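Local atomic coordinates of N-terminal acetyltransferase B complex subunit NAT3 (Candida albicans, PDB entry 5K04), a protein that probably serves as the catalytic subunit of the NatB complex, transferring the acetyl group of acetyl-CoA to the N-termini of proteins. Residues B[10-13]-B[14-17]; B[95-98]-B[99-102]. One frame throughout, in Å; residues are numbered along the deposited sequence.

In the fold
The two contacts lie in series along a GNAT-family chain, their centres 24 Å apart and their nearest atoms about 15 Å apart, with no touch between them. Contact 1 is the turn that leads from strand 3-6 into helix 16-19; contact 2 joins helix 89-96 to helix 101-104. Strand 53-65 connects them, since Leu-15 packs on its Ala-54 and Tyr-57 and Leu-97 on its Met-58 and Ala-60. Both remain outside the coenzyme A site: the side chain of Leu-15 is about 11 Å from the bound coenzyme, that of Leu-95 about 9 Å. Each also reaches the other subunit of the complex, contact 1 through more residues.

Contact 1: B[10-13]-B[14-17]; sequences EDLF and ELNP
Leu-12 and Leu-15 cross obliquely where a 3-10 turn of the GNAT fold that takes in Glu-10 to Phe-13 gives way to helix 16-19. One methyl of each does the touching, CD2 of Leu-12 on CD1 of Leu-15 at 3.9 Å; Phe-7 of the same chain packs on both, and Tyr-57 on Leu-15. Leu-15 also lays its branch point against the backbone, with CG 3.3 Å from Asp-11 O. That carbonyl takes the turn-closing bond from Glu-14 N at 3.0 Å, a fairly straight one (163° at the hydrogen) although the donor stands well above the carbonyl plane. The acidic ends of Asp-11 and Glu-14 do not meet: OD1 of Asp-11 pairs with Lys-45 instead, which would ease the nearby like charge. With CG beside its own backbone N (chi1 -69°), Phe-13 carries its ring away from 14-17, to stack with Phe-498 of the partner subunit, where Arg-501 also forms a salt bridge with Glu-10. Asn-16 turns its amide to the same subunit, its ND2 bonded there to Asp-551 and Thr-444. A water ties it back to the turn, giving one hydrogen to Asn-16 OD1 at 3.0 Å and the other to Leu-12 O at 3.1 Å.

Contact 2: B[95-98]-B[99-102]; sequences LELE and NLTQ
The carboxylate of Glu-96 and the amide of Asn-99 stand almost perpendicular, their planes 85° apart, and meet through one hydrogen bond. Asn-99 ND2 approaches Glu-96 OE2 from above the carboxylate plane, 3.0 Å away and bent to 149° at the hydrogen; seen from the amide, the acceptor lies somewhat out of plane. The same ND2 also bonds to the backbone oxygen of Lys-244 of the partner subunit, so two acceptors grip it and hold the amide in its rotation. The other carboxylate oxygen, OE1 of Glu-96, rests 3.7 Å from CD2 of Leu-100. Glu-96 reaches both neighbours because its CG lies opposite the backbone N (chi1 166°) and the chain then bends at chi2, turning the carboxylate forward along the chain. Tyr-44 of strand 43-48 packs on the side chains of Glu-96, Leu-97 and Leu-100. In the backbone, Asn-99 N bonds to Glu-96 O at 3.0 Å and CG of Leu-100 sits 3.5 Å from that oxygen, while Leu-100 N bonds to Leu-97 O at 3.0 Å. The two i to i+3 backbone bonds carry the chain from helix 89-96 to Leu-100, the N-cap residue of helix 101-104, at a helix-to-helix junction packed against the central sheet of the GNAT fold.

Contact 1: B[10-13]-B[14-17]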
loop_
_atom_site.group_PDB
_atom_site.type_symbol
_atom_site.label_atom_id
_atom_site.label_comp_id
_atom_site.label_asym_id
_atom_site.label_seq_id
_atom_site.Cartn_x
_atom_site.Cartn_y
_atom_site.Cartn_z
ATOM N N GLU B 10 7.201 -0.309 5.026
ATOM C CA GLU B 10 6.759 -0.015 3.663
ATOM C C GLU B 10 6.851 -1.222 2.736
ATOM O O GLU B 10 6.209 -1.211 1.675
ATOM C CB GLU B 10 7.547 1.158 3.092
ATOM C CG GLU B 10 7.066 2.505 3.607
ATOM C CD GLU B 10 8.050 3.607 3.302
ATOM O OE1 GLU B 10 9.123 3.596 3.938
ATOM O OE2 GLU B 10 7.770 4.463 2.421
ATOM N N ASP B 11 7.599 -2.268 3.126
ATOM C CA ASP B 11 7.563 -3.540 2.404
ATOM C C ASP B 11 6.137 -4.066 2.281
ATOM O O ASP B 11 5.827 -4.820 1.353
ATOM C CB ASP B 11 8.432 -4.602 3.108
ATOM C CG ASP B 11 9.940 -4.359 2.957
ATOM O OD1 ASP B 11 10.395 -4.005 1.837
ATOM O OD2 ASP B 11 10.678 -4.534 3.957
ATOM N N LEU B 12 5.263 -3.704 3.225
ATOM C CA LEU B 12 3.875 -4.166 3.161
ATOM C C LEU B 12 3.196 -3.771 1.854
ATOM O O LEU B 12 2.251 -4.435 1.417
ATOM C CB LEU B 12 3.081 -3.605 4.339
ATOM C CG LEU B 12 3.371 -4.289 5.674
ATOM C CD1 LEU B 12 2.552 -3.675 6.805
ATOM C CD2 LEU B 12 3.100 -5.775 5.552
ATOM N N PHE B 13 3.644 -2.679 1.228
ATOM C CA PHE B 13 3.023 -2.209 -0.005
ATOM C C PHE B 13 3.405 -3.062 -1.211
ATOM O O PHE B 13 2.754 -2.959 -2.259
ATOM C CB PHE B 13 3.416 -0.753 -0.268
ATOM C CG PHE B 13 2.813 0.247 0.704
ATOM C CD1 PHE B 13 1.433 0.356 0.859
ATOM C CD2 PHE B 13 3.628 1.107 1.432
ATOM C CE1 PHE B 13 0.880 1.300 1.731
ATOM C CE2 PHE B 13 3.086 2.047 2.305
ATOM C CZ PHE B 13 1.711 2.148 2.458
ATOM N N GLU B 14 4.443 -3.896 -1.091
ATOM C CA GLU B 14 5.004 -4.611 -2.234
ATOM C C GLU B 14 4.981 -6.122 -2.035
ATOM O O GLU B 14 5.671 -6.853 -2.749
ATOM C CB GLU B 14 6.419 -4.103 -2.509
ATOM C CG GLU B 14 6.410 -2.674 -3.061
ATOM C CD GLU B 14 7.774 -2.018 -3.053
ATOM O OE1 GLU B 14 8.725 -2.618 -2.510
ATOM O OE2 GLU B 14 7.897 -0.898 -3.587
ATOM N N LEU B 15 4.172 -6.589 -1.088
ATOM C CA LEU B 15 4.144 -7.963 -0.616
ATOM C C LEU B 15 3.003 -8.786 -1.204
ATOM O O LEU B 15 2.824 -9.940 -0.807
ATOM C CB LEU B 15 4.019 -7.977 0.912
ATOM C CG LEU B 15 5.298 -8.063 1.747
ATOM C CD1 LEU B 15 4.933 -8.261 3.217
ATOM C CD2 LEU B 15 6.243 -9.172 1.244
ATOM N N ASN B 16 2.181 -8.214 -2.077
ATOM C CA ASN B 16 1.027 -8.972 -2.554
ATOM C C ASN B 16 1.401 -10.270 -3.275
ATOM O O ASN B 16 0.671 -11.261 -3.102
ATOM C CB ASN B 16 0.149 -8.066 -3.421
ATOM C CG ASN B 16 -0.576 -7.004 -2.597
ATOM O OD1 ASN B 16 -0.801 -7.177 -1.392
ATOM N ND2 ASN B 16 -0.950 -5.905 -3.244
ATOM N N PRO B 17 2.500 -10.359 -4.040
ATOM C CA PRO B 17 2.856 -11.662 -4.634
ATOM C C PRO B 17 2.990 -12.764 -3.594
ATOM O O PRO B 17 2.653 -13.928 -3.854
ATOM C CB PRO B 17 4.197 -11.376 -5.325
ATOM C CG PRO B 17 4.161 -9.931 -5.623
ATOM C CD PRO B 17 3.426 -9.291 -4.483
HETATM O O HOH W 1 -0.542 -4.667 0.169
HETATM O O HOH W 2 2.289 -5.344 -3.788
#

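Contact 2: B[95-98]-B[99-102]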
loop_
_atom_site.group_PDB
_atom_site.type_symbol
_atom_site.label_atom_id
_atom_site.label_comp_id
_atom_site.label_asym_id
_atom_site.label_seq_id
_atom_site.Cartn_x
_atom_site.Cartn_y
_atom_site.Cartn_z
ATOM N N LEU B 95 16.146 -21.429 9.685
ATOM C CA LEU B 95 17.476 -21.711 10.226
ATOM C C LEU B 95 18.253 -20.438 10.591
ATOM O O LEU B 95 19.069 -20.458 11.515
ATOM C CB LEU B 95 18.258 -22.541 9.220
ATOM C CG LEU B 95 17.908 -24.023 9.141
ATOM C CD1 LEU B 95 18.853 -24.720 8.159
ATOM C CD2 LEU B 95 17.989 -24.670 10.522
ATOM N N GLU B 96 18.005 -19.329 9.889
ATOM C CA GLU B 96 18.661 -18.057 10.197
ATOM C C GLU B 96 18.342 -17.560 11.613
ATOM O O GLU B 96 19.140 -16.824 12.205
ATOM C CB GLU B 96 18.245 -17.012 9.153
ATOM C CG GLU B 96 18.559 -15.546 9.495
ATOM C CD GLU B 96 20.050 -15.205 9.524
ATOM O OE1 GLU B 96 20.382 -14.079 9.965
ATOM O OE2 GLU B 96 20.886 -16.039 9.103
ATOM N N LEU B 97 17.173 -17.924 12.159
ATOM C CA LEU B 97 16.853 -17.584 13.545
ATOM C C LEU B 97 17.942 -18.064 14.497
ATOM O O LEU B 97 18.325 -17.351 15.431
ATOM C CB LEU B 97 15.510 -18.199 13.936
ATOM C CG LEU B 97 14.274 -17.561 13.313
ATOM C CD1 LEU B 97 13.050 -18.429 13.549
ATOM C CD2 LEU B 97 14.066 -16.194 13.907
ATOM N N GLU B 98 18.465 -19.268 14.258
ATOM C CA GLU B 98 19.439 -19.881 15.144
ATOM C C GLU B 98 20.778 -19.153 15.125
ATOM O O GLU B 98 21.614 -19.418 15.994
ATOM C CB GLU B 98 19.588 -21.363 14.758
ATOM C CG GLU B 98 18.243 -22.122 14.786
ATOM C CD GLU B 98 18.333 -23.562 14.266
ATOM O OE1 GLU B 98 19.443 -24.144 14.271
ATOM O OE2 GLU B 98 17.288 -24.113 13.850
ATOM N N ASN B 99 20.991 -18.246 14.157
ATOM C CA ASN B 99 22.171 -17.384 14.085
ATOM C C ASN B 99 22.053 -16.105 14.906
ATOM O O ASN B 99 23.079 -15.475 15.198
ATOM C CB ASN B 99 22.446 -16.988 12.632
ATOM C CG ASN B 99 22.864 -18.169 11.774
ATOM O OD1 ASN B 99 23.280 -19.218 12.291
ATOM N ND2 ASN B 99 22.771 -18.001 10.453
ATOM N N LEU B 100 20.836 -15.693 15.254
ATOM C CA LEU B 100 20.618 -14.451 15.982
ATOM C C LEU B 100 20.862 -14.662 17.473
ATOM O O LEU B 100 20.387 -15.644 18.056
ATOM C CB LEU B 100 19.204 -13.948 15.720
ATOM C CG LEU B 100 18.890 -13.930 14.219
ATOM C CD1 LEU B 100 17.476 -13.415 13.921
ATOM C CD2 LEU B 100 19.923 -13.107 13.461
ATOM N N THR B 101 21.631 -13.754 18.082
ATOM C CA THR B 101 22.083 -13.979 19.455
ATOM C C THR B 101 20.929 -13.879 20.437
ATOM O O THR B 101 20.939 -14.536 21.485
ATOM C CB THR B 101 23.187 -12.986 19.834
ATOM O OG1 THR B 101 22.700 -11.645 19.700
ATOM C CG2 THR B 101 24.406 -13.170 18.941
ATOM N N GLN B 102 19.941 -13.053 20.109
ATOM C CA GLN B 102 18.714 -12.966 20.886
ATOM C C GLN B 102 17.998 -14.317 20.938
ATOM O O GLN B 102 17.463 -14.704 21.985
ATOM C CB GLN B 102 17.858 -11.865 20.261
ATOM C CG GLN B 102 16.412 -11.789 20.651
ATOM C CD GLN B 102 15.766 -10.524 20.083
ATOM O OE1 GLN B 102 16.203 -9.998 19.055
ATOM N NE2 GLN B 102 14.748 -10.015 20.773
#